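Local coordinates for protein thiol-disulfide oxidoreductase (Bacteroides thetaiotaomicron, PDB 3FW2) that is assigned, tentatively, as a thiol-disulfide oxidoreductase of the TlpA-like family, this chain being its C-terminal thioredoxin-like domain, at residues Ile38-Trp44 with Leu73-Asp78; Val79-Trp84 with Gln97-Gly103; Tyr10-Phe14 with Lys110-Ile114; Leu57-Tyr61 with Asp91-Trp95. One frame throughout, in Å; residues are numbered along the deposited sequence. Where two conformers were deposited one is given.

Interaction 1 is the buried centre of the domain, where strands 35-41 and 70-76 pair; the first leads into the loop that holds the CXXC site in thioredoxin relatives, though this chain has no cysteine pair there. Interaction 2 lies about 8 Å away, centre to centre, and continues the same sheet: G74 O is 2.8 Å from V98 N, a probable hydrogen bond. Interactions 3 and 4 (about 23 Å apart between centres, on opposite sides of the chain's centre) pack against interaction 1: F14 CE1 lies 3.7 Å from I38 CD1, L57 CD1 3.5 Å from N39 CG. An acetate, probably from the crystallisation liquor, is bound about 4 Å from the L57 side chain.

Interaction 1: residues Ile38-Trp44 with Leu73-Asp78; sequences INFWASW and LGISLD
The W41 indole takes S76 over one face, with CB of the serine 4.0 Å from the centroid of the five-membered ring as a CH-pi contact; D78 OD2 approaches the same ring over a face, and the G74 carbonyl carbon sits at its edge. W44 carries the methyl of its own neighbour A42 on one face, while L77 O lies at its edge, in the ring plane. W41 ends, and W44 follows, a parallel strand pair at the centre of the thioredoxin fold, strands 35-41 and 70-76 of a beta-alpha-beta unit. The ladder runs through N39 N to L73 O, I75 N to N39 O, W41 N to I75 O and finally L77 N to W41 O (2.8 Å). With chi1 at 66°, W41 CG sits between backbone N and carbonyl carbon, which swings the ring across toward G74 and S76. On the other face of the sheet, the CD1 methyl of I75 meets I38 CG2 at 3.6 Å, and its CB and CG2 lie alongside F40 CD1. Helix 81-90 covers the W41 side, where the W84 ring meets W41.

Past the strands, D78 ties the two loops together. Its OD2 accepts from S43 N (2.9 Å) and from S76 OG (2.7 Å), both from the same face of the carboxylate, and S76 OG in turn accepts from D78 N in an ST turn. D78 OD1 takes the S43 hydroxyl at 2.6 Å on its syn side. W44 NE1 donates to L77 O at 2.9 Å, reaching the oxygen from above the carbonyl plane, 52° out of it.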
loop_
_atom_site.group_PDB
_atom_site.type_symbol
_atom_site.label_atom_id
_atom_site.label_comp_id
_atom_site.label_asym_id
_atom_site.label_seq_id
_atom_site.Cartn_x
_atom_site.Cartn_y
_atom_site.Cartn_z
ATOM N N ILE A 38 16.578 0.691 6.284
ATOM C CA ILE A 38 15.796 0.306 5.090
ATOM C C ILE A 38 14.494 1.054 5.130
ATOM O O ILE A 38 13.790 0.979 6.157
ATOM C CB ILE A 38 15.487 -1.168 5.037
ATOM C CG1 ILE A 38 16.776 -2.012 4.980
ATOM C CG2 ILE A 38 14.642 -1.490 3.824
ATOM C CD1 ILE A 38 16.474 -3.545 4.960
ATOM N N ASN A 39 14.236 1.893 4.112
ATOM C CA ASN A 39 12.964 2.618 4.017
ATOM C C ASN A 39 12.099 2.076 2.881
ATOM O O ASN A 39 12.590 1.776 1.762
ATOM C CB ASN A 39 13.159 4.122 3.922
ATOM C CG ASN A 39 13.635 4.584 2.542
ATOM O OD1 ASN A 39 12.838 5.114 1.715
ATOM N ND2 ASN A 39 14.879 4.407 2.292
ATOM N N PHE A 40 10.821 1.961 3.151
ATOM C CA PHE A 40 9.856 1.450 2.193
ATOM C C PHE A 40 8.901 2.579 1.756
ATOM O O PHE A 40 8.451 3.385 2.578
ATOM C CB PHE A 40 8.987 0.369 2.823
ATOM C CG PHE A 40 9.731 -0.900 3.200
ATOM C CD1 PHE A 40 9.832 -1.945 2.318
ATOM C CD2 PHE A 40 10.368 -1.003 4.405
ATOM C CE1 PHE A 40 10.507 -3.120 2.661
ATOM C CE2 PHE A 40 11.060 -2.187 4.730
ATOM C CZ PHE A 40 11.106 -3.217 3.842
ATOM N N TRP A 41 8.610 2.630 0.455
ATOM C CA TRP A 41 7.858 3.737 -0.110
ATOM C C TRP A 41 7.305 3.291 -1.461
ATOM O O TRP A 41 7.577 2.176 -1.931
ATOM C CB TRP A 41 8.787 4.944 -0.322
ATOM C CG TRP A 41 9.852 4.739 -1.356
ATOM C CD1 TRP A 41 10.952 3.931 -1.257
ATOM C CD2 TRP A 41 9.881 5.285 -2.684
ATOM N NE1 TRP A 41 11.672 3.964 -2.417
ATOM C CE2 TRP A 41 11.045 4.772 -3.316
ATOM C CE3 TRP A 41 9.070 6.172 -3.378
ATOM C CZ2 TRP A 41 11.407 5.138 -4.614
ATOM C CZ3 TRP A 41 9.412 6.526 -4.661
ATOM C CH2 TRP A 41 10.560 5.991 -5.275
ATOM N N ALA A 42 6.552 4.168 -2.106
ATOM C CA ALA A 42 6.195 3.990 -3.505
ATOM C C ALA A 42 5.849 5.302 -4.150
ATOM O O ALA A 42 5.283 6.216 -3.515
ATOM C CB ALA A 42 4.991 3.039 -3.671
ATOM N N SER A 43 6.135 5.433 -5.446
ATOM C CA SER A 43 5.810 6.668 -6.145
ATOM C C SER A 43 4.301 6.909 -6.247
ATOM O O SER A 43 3.830 8.032 -6.397
ATOM C CB SER A 43 6.493 6.694 -7.534
ATOM O OG SER A 43 5.706 5.996 -8.492
ATOM N N TRP A 44 3.525 5.845 -6.232
ATOM C CA TRP A 44 2.078 5.932 -6.227
ATOM C C TRP A 44 1.484 6.341 -4.853
ATOM O O TRP A 44 0.222 6.443 -4.696
ATOM C CB TRP A 44 1.454 4.609 -6.731
ATOM C CG TRP A 44 1.821 3.325 -6.010
ATOM C CD1 TRP A 44 2.675 2.362 -6.460
ATOM C CD2 TRP A 44 1.312 2.856 -4.760
ATOM N NE1 TRP A 44 2.723 1.328 -5.568
ATOM C CE2 TRP A 44 1.891 1.604 -4.518
ATOM C CE3 TRP A 44 0.395 3.372 -3.816
ATOM C CZ2 TRP A 44 1.620 0.847 -3.355
ATOM C CZ3 TRP A 44 0.128 2.599 -2.652
ATOM C CH2 TRP A 44 0.746 1.372 -2.436
ATOM N N LEU A 73 19.099 1.958 2.421
ATOM C CA LEU A 73 18.544 1.307 1.244
ATOM C C LEU A 73 17.053 1.674 1.161
ATOM O O LEU A 73 16.328 1.424 2.100
ATOM C CB LEU A 73 18.603 -0.227 1.361
ATOM C CG LEU A 73 18.029 -1.034 0.201
ATOM C CD1 LEU A 73 18.724 -0.694 -1.122
ATOM C CD2 LEU A 73 18.112 -2.546 0.540
ATOM N N GLY A 74 16.612 2.130 -0.004
ATOM C CA GLY A 74 15.201 2.379 -0.256
ATOM C C GLY A 74 14.649 1.217 -1.055
ATOM O O GLY A 74 15.202 0.835 -2.095
ATOM N N ILE A 75 13.539 0.686 -0.574
ATOM C CA ILE A 75 12.793 -0.367 -1.239
ATOM C C ILE A 75 11.439 0.163 -1.659
ATOM O O ILE A 75 10.623 0.570 -0.815
ATOM C CB ILE A 75 12.613 -1.572 -0.343
ATOM C CG1 ILE A 75 13.988 -2.164 0.040
ATOM C CG2 ILE A 75 11.735 -2.598 -1.041
ATOM C CD1 ILE A 75 13.972 -3.409 0.877
ATOM N N SER A 76 11.198 0.211 -2.957
ATOM C CA SER A 76 9.923 0.681 -3.462
ATOM C C SER A 76 8.937 -0.430 -3.725
ATOM O O SER A 76 9.317 -1.517 -4.197
ATOM C CB SER A 76 10.095 1.453 -4.750
ATOM O OG SER A 76 8.821 1.868 -5.279
ATOM N N LEU A 77 7.671 -0.120 -3.479
ATOM C CA LEU A 77 6.551 -0.976 -3.834
ATOM C C LEU A 77 5.845 -0.495 -5.104
ATOM O O LEU A 77 4.671 -0.824 -5.361
ATOM C CB LEU A 77 5.595 -1.134 -2.641
ATOM C CG LEU A 77 6.283 -1.624 -1.379
ATOM C CD1 LEU A 77 5.225 -1.704 -0.273
ATOM C CD2 LEU A 77 7.013 -2.980 -1.553
ATOM N N ASP A 78 6.550 0.260 -5.930
ATOM C CA ASP A 78 6.060 0.602 -7.260
ATOM C C ASP A 78 5.874 -0.644 -8.153
ATOM O O ASP A 78 6.574 -1.678 -8.000
ATOM C CB ASP A 78 7.024 1.536 -7.977
ATOM C CG ASP A 78 6.830 2.974 -7.604
ATOM O OD1 ASP A 78 5.756 3.497 -7.931
ATOM O OD2 ASP A 78 7.725 3.581 -7.009
#

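Interaction 2: residues Val79-Trp84 with Gln97-Gly103; sequences VDKQQW and QVCDFGG
W84 and F101 cross at about a right angle: the phenyl edge is directed at the indole face in an offset edge-to-face pair, with centroids 5.5 Å apart and planes at 75°. C99 lies over a face of the same indole, its CB 3.6 Å from the centroid of the six-membered ring and its sulfur above the five-membered ring. With CG anti to the backbone N (chi1 174°), W84 reaches across to C99. That cysteine's sulfur also accepts a hydrogen bond from F101 N. The indole NH points the other way, to a water 2.9 Å from NE1 in the ring plane, with Q97 OE1 and V98 O also within the water's reach; Q97 NE2 is held by W95 O. K81 lays its CB against F101 CE1 at 3.6 Å. V79 CG1 packs on G103 CA, and a second water bridges V79 O and F101 O. With W84 replaced by an alanine, C99 and F101 would probably lose the ring they pack on, and the water its NH donor. D80 OD2 caps the helix by accepting from Q83 N. The contact pins the first turn of helix 81-90 to strand 96-98 and the loop beyond, closing the beta-alpha-beta crossover of the thioredoxin fold.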
loop_
_atom_site.group_PDB
_atom_site.type_symbol
_atom_site.label_atom_id
_atom_site.label_comp_id
_atom_site.label_asym_id
_atom_site.label_seq_id
_atom_site.Cartn_x
_atom_site.Cartn_y
_atom_site.Cartn_z
ATOM N N VAL A 79 4.965 -0.503 -9.107
ATOM C CA VAL A 79 4.755 -1.520 -10.156
ATOM C C VAL A 79 5.246 -1.063 -11.502
ATOM O O VAL A 79 5.443 -1.896 -12.412
ATOM C CB VAL A 79 3.295 -1.889 -10.275
ATOM C CG1 VAL A 79 2.870 -2.695 -8.981
ATOM C CG2 VAL A 79 2.455 -0.661 -10.583
ATOM N N ASP A 80 5.489 0.234 -11.648
ATOM C CA ASP A 80 5.871 0.856 -12.925
ATOM C C ASP A 80 7.314 1.384 -12.822
ATOM O O ASP A 80 7.637 2.270 -12.001
ATOM C CB ASP A 80 4.920 1.980 -13.274
ATOM C CG ASP A 80 5.195 2.600 -14.671
ATOM O OD1 ASP A 80 4.423 2.313 -15.608
ATOM O OD2 ASP A 80 6.126 3.395 -14.827
ATOM N N LYS A 81 8.202 0.816 -13.651
ATOM C CA LYS A 81 9.595 1.149 -13.527
ATOM C C LYS A 81 9.906 2.632 -13.830
ATOM O O LYS A 81 10.723 3.257 -13.120
ATOM C CB LYS A 81 10.365 0.231 -14.448
ATOM C CG LYS A 81 11.819 0.450 -14.515
ATOM C CD LYS A 81 12.366 -0.546 -15.550
ATOM C CE LYS A 81 13.767 -0.882 -15.239
ATOM N NZ LYS A 81 14.250 -1.997 -16.151
ATOM N N GLN A 82 9.247 3.193 -14.837
ATOM C CA GLN A 82 9.495 4.578 -15.200
ATOM C C GLN A 82 8.988 5.535 -14.152
ATOM O O GLN A 82 9.688 6.492 -13.822
ATOM C CB GLN A 82 8.914 4.988 -16.566
ATOM C CG GLN A 82 9.542 6.310 -17.048
ATOM C CD GLN A 82 11.068 6.193 -17.220
ATOM O OE1 GLN A 82 11.526 5.311 -17.921
ATOM N NE2 GLN A 82 11.849 7.028 -16.517
ATOM N N GLN A 83 7.837 5.239 -13.548
ATOM C CA GLN A 83 7.333 6.067 -12.457
ATOM C C GLN A 83 8.282 6.032 -11.263
ATOM O O GLN A 83 8.508 7.083 -10.597
ATOM C CB GLN A 83 5.921 5.691 -12.072
ATOM C CG GLN A 83 4.966 6.074 -13.147
ATOM C CD GLN A 83 3.648 5.410 -13.002
ATOM O OE1 GLN A 83 3.177 5.172 -11.894
ATOM N NE2 GLN A 83 3.017 5.092 -14.139
ATOM N N TRP A 84 8.843 4.850 -10.991
ATOM C CA TRP A 84 9.807 4.655 -9.915
ATOM C C TRP A 84 11.065 5.479 -10.169
ATOM O O TRP A 84 11.504 6.274 -9.324
ATOM C CB TRP A 84 10.148 3.160 -9.788
ATOM C CG TRP A 84 11.211 2.820 -8.832
ATOM C CD1 TRP A 84 11.273 3.108 -7.512
ATOM C CD2 TRP A 84 12.392 2.112 -9.153
ATOM N NE1 TRP A 84 12.426 2.592 -6.968
ATOM C CE2 TRP A 84 13.140 1.979 -7.965
ATOM C CE3 TRP A 84 12.894 1.578 -10.342
ATOM C CZ2 TRP A 84 14.337 1.316 -7.908
ATOM C CZ3 TRP A 84 14.116 0.897 -10.283
ATOM C CH2 TRP A 84 14.815 0.761 -9.076
ATOM N N GLN A 97 18.621 2.454 -4.245
ATOM C CA GLN A 97 17.206 2.252 -4.467
ATOM C C GLN A 97 16.974 0.934 -5.217
ATOM O O GLN A 97 17.621 0.640 -6.240
ATOM C CB GLN A 97 16.622 3.364 -5.291
ATOM C CG GLN A 97 16.789 4.726 -4.710
ATOM C CD GLN A 97 16.014 4.920 -3.388
ATOM O OE1 GLN A 97 14.910 4.400 -3.239
ATOM N NE2 GLN A 97 16.618 5.658 -2.446
ATOM N N VAL A 98 16.061 0.135 -4.704
ATOM C CA VAL A 98 15.679 -1.130 -5.362
ATOM C C VAL A 98 14.168 -1.272 -5.481
ATOM O O VAL A 98 13.400 -0.622 -4.730
ATOM C CB VAL A 98 16.265 -2.346 -4.600
ATOM C CG1 VAL A 98 17.848 -2.327 -4.548
ATOM C CG2 VAL A 98 15.649 -2.477 -3.209
ATOM N N CYS A 99 13.743 -2.110 -6.459
ATOM C CA CYS A 99 12.349 -2.357 -6.730
ATOM C C CYS A 99 12.233 -3.544 -7.684
ATOM O O CYS A 99 12.905 -3.558 -8.690
ATOM C CB CYS A 99 11.714 -1.109 -7.374
ATOM S SG CYS A 99 9.930 -1.282 -7.615
ATOM N N ASP A 100 11.382 -4.509 -7.374
ATOM C CA ASP A 100 11.191 -5.673 -8.255
ATOM C C ASP A 100 9.853 -5.592 -8.981
ATOM O O ASP A 100 9.472 -6.493 -9.722
ATOM C CB ASP A 100 11.377 -6.987 -7.516
ATOM C CG ASP A 100 10.267 -7.320 -6.570
ATOM O OD1 ASP A 100 9.286 -6.555 -6.427
ATOM O OD2 ASP A 100 10.388 -8.410 -5.925
ATOM N N PHE A 101 9.156 -4.468 -8.834
ATOM C CA PHE A 101 7.867 -4.213 -9.488
ATOM C C PHE A 101 6.743 -5.140 -9.168
ATOM O O PHE A 101 5.695 -5.099 -9.832
ATOM C CB PHE A 101 8.076 -4.022 -11.029
ATOM C CG PHE A 101 9.281 -3.233 -11.297
ATOM C CD1 PHE A 101 9.305 -1.882 -10.951
ATOM C CD2 PHE A 101 10.444 -3.830 -11.743
ATOM C CE1 PHE A 101 10.437 -1.163 -11.085
ATOM C CE2 PHE A 101 11.596 -3.083 -11.902
ATOM C CZ PHE A 101 11.588 -1.767 -11.565
ATOM N N GLY A 102 6.858 -5.882 -8.090
ATOM C CA GLY A 102 5.726 -6.721 -7.639
ATOM C C GLY A 102 4.649 -5.917 -6.905
ATOM O O GLY A 102 3.559 -6.415 -6.657
ATOM N N GLY A 103 4.983 -4.693 -6.495
ATOM C CA GLY A 103 4.019 -3.886 -5.750
ATOM C C GLY A 103 3.682 -4.397 -4.386
ATOM O O GLY A 103 4.535 -4.945 -3.665
HETATM O O HOH W 1 4.793 -4.542 -12.495
HETATM O O HOH W 2 13.431 2.382 -4.210
#

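Interaction 3: residues Tyr10-Phe14 with Lys110-Ile114; sequences YAPFF and KQYSI
Y112 drives its hydroxyl against the extended segment 10-14, and this is the tight part of the contact. OH donates to P12 O at 2.7 Å, lying in the carbonyl plane on a lone pair. A11 CB comes within 3.3 Å of Y112 OH, and F14 presents its ring edge, with CD1 3.6 Å from Y112 OH. P12 lies over one face of the phenol, its CD 4.2 Å from the ring centroid in a CH-pi contact. F14 gets there with CG between its backbone N and carbonyl carbon (chi1 63°), the two side chains crossing at about a right angle, with the tyrosine hydroxyl at the phenyl edge. A phenylalanine in place of Y112 would probably leave P12 O without its donor and the segment less firmly held.

The outer side is looser and wetter. Q111 CB touches P12 CB at 3.9 Å, and beyond it the amide reaches the other segment through solvent: one water donates to F13 O at 2.7 Å and to Q111 OE1 at 2.8 Å. F13 itself turns away from this contact. Helix 107-111 ends here in a Schellman motif at S113, just after the tyrosine. Beneath the tight side lies the central sheet, where A11 rests on L123 and Y112 on I121 of strand 119-123, and F14 on I38 of strand 35-41.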
loop_
_atom_site.group_PDB
_atom_site.type_symbol
_atom_site.label_atom_id
_atom_site.label_comp_id
_atom_site.label_asym_id
_atom_site.label_seq_id
_atom_site.Cartn_x
_atom_site.Cartn_y
_atom_site.Cartn_z
ATOM N N TYR A 10 16.417 -12.149 13.289
ATOM C CA TYR A 10 17.251 -11.872 12.134
ATOM C C TYR A 10 16.362 -11.469 10.962
ATOM O O TYR A 10 15.323 -12.089 10.744
ATOM C CB TYR A 10 18.056 -13.109 11.765
ATOM C CG TYR A 10 19.218 -13.376 12.677
ATOM C CD1 TYR A 10 20.298 -12.482 12.730
ATOM C CD2 TYR A 10 19.277 -14.535 13.451
ATOM C CE1 TYR A 10 21.405 -12.732 13.524
ATOM C CE2 TYR A 10 20.382 -14.795 14.263
ATOM C CZ TYR A 10 21.443 -13.887 14.296
ATOM O OH TYR A 10 22.556 -14.116 15.096
ATOM N N ALA A 11 16.790 -10.439 10.223
ATOM C CA ALA A 11 16.054 -9.911 9.061
ATOM C C ALA A 11 15.734 -11.035 8.040
ATOM O O ALA A 11 16.630 -11.751 7.659
ATOM C CB ALA A 11 16.918 -8.829 8.362
ATOM N N PRO A 12 14.476 -11.132 7.557
ATOM C CA PRO A 12 14.227 -12.007 6.397
ATOM C C PRO A 12 15.093 -11.682 5.179
ATOM O O PRO A 12 15.445 -10.501 4.924
ATOM C CB PRO A 12 12.743 -11.755 6.063
ATOM C CG PRO A 12 12.109 -11.329 7.414
ATOM C CD PRO A 12 13.235 -10.509 8.065
ATOM N N PHE A 13 15.450 -12.713 4.428
ATOM C CA PHE A 13 16.279 -12.477 3.257
ATOM C C PHE A 13 15.558 -11.639 2.229
ATOM O O PHE A 13 14.325 -11.754 2.069
ATOM C CB PHE A 13 16.641 -13.796 2.632
ATOM C CG PHE A 13 17.497 -13.671 1.432
ATOM C CD1 PHE A 13 18.817 -13.283 1.542
ATOM C CD2 PHE A 13 17.000 -14.015 0.203
ATOM C CE1 PHE A 13 19.631 -13.205 0.383
ATOM C CE2 PHE A 13 17.805 -13.944 -0.932
ATOM C CZ PHE A 13 19.083 -13.533 -0.843
ATOM N N PHE A 14 16.309 -10.765 1.578
ATOM C CA PHE A 14 15.848 -10.188 0.353
ATOM C C PHE A 14 16.991 -10.039 -0.625
ATOM O O PHE A 14 18.140 -9.967 -0.223
ATOM C CB PHE A 14 15.185 -8.816 0.586
ATOM C CG PHE A 14 16.120 -7.812 1.127
ATOM C CD1 PHE A 14 16.186 -7.594 2.477
ATOM C CD2 PHE A 14 16.936 -7.036 0.254
ATOM C CE1 PHE A 14 17.094 -6.661 3.016
ATOM C CE2 PHE A 14 17.830 -6.128 0.775
ATOM C CZ PHE A 14 17.902 -5.926 2.154
ATOM N N LYS A 110 5.608 -8.753 1.971
ATOM C CA LYS A 110 5.041 -9.773 2.805
ATOM C C LYS A 110 6.044 -10.190 3.851
ATOM O O LYS A 110 5.686 -10.362 5.036
ATOM C CB LYS A 110 4.630 -10.957 1.936
ATOM C CG LYS A 110 3.692 -10.553 0.801
ATOM C CD LYS A 110 3.162 -11.758 -0.000
ATOM C CE LYS A 110 3.977 -12.005 -1.239
ATOM N NZ LYS A 110 3.577 -13.260 -1.971
ATOM N N GLN A 111 7.278 -10.403 3.449
ATOM C CA GLN A 111 8.302 -10.887 4.428
ATOM C C GLN A 111 8.529 -9.905 5.580
ATOM O O GLN A 111 8.764 -10.323 6.733
ATOM C CB GLN A 111 9.631 -11.184 3.733
ATOM C CG GLN A 111 9.625 -12.314 2.700
ATOM C CD GLN A 111 9.264 -13.645 3.327
ATOM O OE1 GLN A 111 10.135 -14.350 3.765
ATOM N NE2 GLN A 111 7.972 -13.966 3.408
ATOM N N TYR A 112 8.457 -8.601 5.264
ATOM C CA TYR A 112 8.662 -7.548 6.256
ATOM C C TYR A 112 7.325 -7.066 6.869
ATOM O O TYR A 112 7.353 -6.084 7.575
ATOM C CB TYR A 112 9.453 -6.370 5.656
ATOM C CG TYR A 112 10.901 -6.744 5.662
ATOM C CD1 TYR A 112 11.379 -7.661 4.732
ATOM C CD2 TYR A 112 11.765 -6.291 6.673
ATOM C CE1 TYR A 112 12.721 -8.050 4.749
ATOM C CE2 TYR A 112 13.111 -6.668 6.698
ATOM C CZ TYR A 112 13.584 -7.559 5.724
ATOM O OH TYR A 112 14.913 -7.966 5.824
ATOM N N SER A 113 6.206 -7.729 6.547
ATOM C CA SER A 113 4.876 -7.429 7.149
ATOM C C SER A 113 4.567 -5.941 7.067
ATOM O O SER A 113 4.158 -5.308 8.057
ATOM C CB SER A 113 4.831 -7.895 8.603
ATOM O OG SER A 113 5.047 -9.300 8.583
ATOM N N ILE A 114 4.795 -5.358 5.893
ATOM C CA ILE A 114 4.592 -3.905 5.691
ATOM C C ILE A 114 3.082 -3.665 5.680
ATOM O O ILE A 114 2.326 -4.202 4.813
ATOM C CB ILE A 114 5.265 -3.447 4.395
ATOM C CG1 ILE A 114 6.754 -3.726 4.468
ATOM C CG2 ILE A 114 5.047 -1.949 4.118
ATOM C CD1 ILE A 114 7.525 -3.041 5.596
HETATM O O HOH W 3 12.729 -13.802 2.963
#

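Interaction 4: residues Leu57-Tyr61 with Asp91-Trp95; sequences LREIY and DTLDW
R58, in one of its two deposited conformers, grips the D91 carbonyl side-on with two nitrogens. NE donates to D91 O at 2.8 Å and NH2 to the same oxygen at 2.9 Å, both from one face of the carbonyl plane, while the oxygen lies at the guanidinium edge, 3° out of its plane. The chain is extended from CG to NE, which carries the head across to the turn. T92 OG1 is also close to D91 O, at best a weak bond and not a settled one. The D91 carboxylate does not touch the arginine, its OD1 staying 4.8 Å from NH2, so the guanidinium holds a backbone oxygen and forms no salt bridge with that carboxylate.

Two further backbone oxygens have partners: D94 O takes a water at 2.8 Å, which also lies within hydrogen-bonding distance of Y61 OH, and W95 O the side-chain amide of Q97. Between these polar ends the packing is apolar: L57 CB rests on W95 CH2 at 3.7 Å, and Y61 CB on W95 CE3. The Y61 ring meets the W95 ring obliquely, planes at 49°, and has the D94-W95 peptide over one face. Y61 CG stands anti to its backbone N (chi1 173°), which lays the ring along that peptide. L57, Y61 and W95 all also touch M72 of strand 70-76.

D91 O belongs to the end of helix 81-90, where T92 completes a Schellman motif; the partial negative charge at a helix C-terminus would probably favour a guanidinium, so in this conformer R58 links helix 48-64 to that end.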
loop_
_atom_site.group_PDB
_atom_site.type_symbol
_atom_site.label_atom_id
_atom_site.label_comp_id
_atom_site.label_asym_id
_atom_site.label_seq_id
_atom_site.Cartn_x
_atom_site.Cartn_y
_atom_site.Cartn_z
ATOM N N LEU A 57 14.977 11.487 5.808
ATOM C CA LEU A 57 15.946 10.561 5.230
ATOM C C LEU A 57 16.976 11.326 4.427
ATOM O O LEU A 57 18.169 11.004 4.482
ATOM C CB LEU A 57 15.207 9.526 4.356
ATOM C CG LEU A 57 14.351 8.503 5.070
ATOM C CD1 LEU A 57 13.459 7.742 4.125
ATOM C CD2 LEU A 57 15.230 7.558 5.938
ATOM N N ARG A 58 16.578 12.392 3.711
ATOM C CA ARG A 58 17.581 13.204 2.987
ATOM C C ARG A 58 18.581 13.815 3.956
ATOM O O ARG A 58 19.753 13.950 3.616
ATOM C CB ARG A 58 16.936 14.337 2.181
ATOM C CG ARG A 58 16.225 13.902 0.929
ATOM C CD ARG A 58 15.769 15.091 0.068
ATOM N NE ARG A 58 14.611 14.690 -0.729
ATOM C CZ ARG A 58 13.328 14.885 -0.429
ATOM N NH1 ARG A 58 12.953 15.597 0.646
ATOM N NH2 ARG A 58 12.396 14.394 -1.256
ATOM N N GLU A 59 18.107 14.203 5.166
ATOM C CA GLU A 59 19.017 14.767 6.171
ATOM C C GLU A 59 19.982 13.749 6.722
ATOM O O GLU A 59 21.160 14.048 6.922
ATOM C CB GLU A 59 18.273 15.414 7.323
ATOM C CG GLU A 59 17.698 16.719 6.943
ATOM C CD GLU A 59 18.720 17.853 7.067
ATOM O OE1 GLU A 59 19.474 18.132 6.099
ATOM O OE2 GLU A 59 18.749 18.478 8.153
ATOM N N ILE A 60 19.500 12.525 6.978
ATOM C CA ILE A 60 20.369 11.447 7.410
ATOM C C ILE A 60 21.431 11.121 6.356
ATOM O O ILE A 60 22.588 10.969 6.671
ATOM C CB ILE A 60 19.513 10.215 7.835
ATOM C CG1 ILE A 60 18.725 10.612 9.108
ATOM C CG2 ILE A 60 20.377 8.975 8.026
ATOM C CD1 ILE A 60 17.397 9.930 9.345
ATOM N N TYR A 61 21.026 11.039 5.098
ATOM C CA TYR A 61 21.951 10.668 4.019
ATOM C C TYR A 61 22.995 11.771 3.902
ATOM O O TYR A 61 24.195 11.483 3.726
ATOM C CB TYR A 61 21.164 10.513 2.707
ATOM C CG TYR A 61 22.044 10.284 1.495
ATOM C CD1 TYR A 61 22.714 9.094 1.335
ATOM C CD2 TYR A 61 22.187 11.254 0.526
ATOM C CE1 TYR A 61 23.522 8.854 0.221
ATOM C CE2 TYR A 61 23.014 11.022 -0.607
ATOM C CZ TYR A 61 23.660 9.804 -0.726
ATOM O OH TYR A 61 24.502 9.523 -1.805
ATOM N N ASP A 91 12.525 13.447 -6.428
ATOM C CA ASP A 91 12.608 13.461 -4.965
ATOM C C ASP A 91 14.054 13.400 -4.406
ATOM O O ASP A 91 14.239 13.295 -3.179
ATOM C CB ASP A 91 11.757 12.314 -4.383
ATOM C CG ASP A 91 10.253 12.442 -4.688
ATOM O OD1 ASP A 91 9.759 13.497 -5.123
ATOM O OD2 ASP A 91 9.522 11.433 -4.507
ATOM N N THR A 92 15.052 13.382 -5.291
ATOM C CA THR A 92 16.480 13.281 -4.932
ATOM C C THR A 92 16.750 12.153 -3.901
ATOM O O THR A 92 17.388 12.360 -2.849
ATOM C CB THR A 92 17.049 14.653 -4.490
ATOM O OG1 THR A 92 16.478 15.085 -3.252
ATOM C CG2 THR A 92 16.808 15.739 -5.554
ATOM N N LEU A 93 16.265 10.981 -4.240
ATOM C CA LEU A 93 16.420 9.761 -3.396
ATOM C C LEU A 93 17.765 9.136 -3.769
ATOM O O LEU A 93 17.835 8.149 -4.531
ATOM C CB LEU A 93 15.241 8.824 -3.667
ATOM C CG LEU A 93 13.842 9.442 -3.465
ATOM C CD1 LEU A 93 12.739 8.434 -3.788
ATOM C CD2 LEU A 93 13.622 10.026 -2.046
ATOM N N ASP A 94 18.835 9.707 -3.229
ATOM C CA ASP A 94 20.168 9.486 -3.741
ATOM C C ASP A 94 20.942 8.297 -3.138
ATOM O O ASP A 94 21.981 7.913 -3.652
ATOM C CB ASP A 94 21.031 10.751 -3.543
ATOM C CG ASP A 94 20.625 11.908 -4.427
ATOM O OD1 ASP A 94 19.947 11.675 -5.449
ATOM O OD2 ASP A 94 20.993 13.057 -4.020
ATOM N N TRP A 95 20.431 7.742 -2.049
ATOM C CA TRP A 95 20.892 6.466 -1.510
ATOM C C TRP A 95 20.410 5.346 -2.384
ATOM O O TRP A 95 19.581 5.536 -3.282
ATOM C CB TRP A 95 20.442 6.278 -0.073
ATOM C CG TRP A 95 18.960 6.453 0.221
ATOM C CD1 TRP A 95 18.082 5.431 0.515
ATOM C CD2 TRP A 95 18.205 7.670 0.397
ATOM N NE1 TRP A 95 16.844 5.935 0.733
ATOM C CE2 TRP A 95 16.893 7.299 0.679
ATOM C CE3 TRP A 95 18.506 9.053 0.288
ATOM C CZ2 TRP A 95 15.873 8.229 0.878
ATOM C CZ3 TRP A 95 17.493 9.966 0.459
ATOM C CH2 TRP A 95 16.193 9.548 0.771
HETATM O O HOH W 4 24.395 6.605 -2.991
#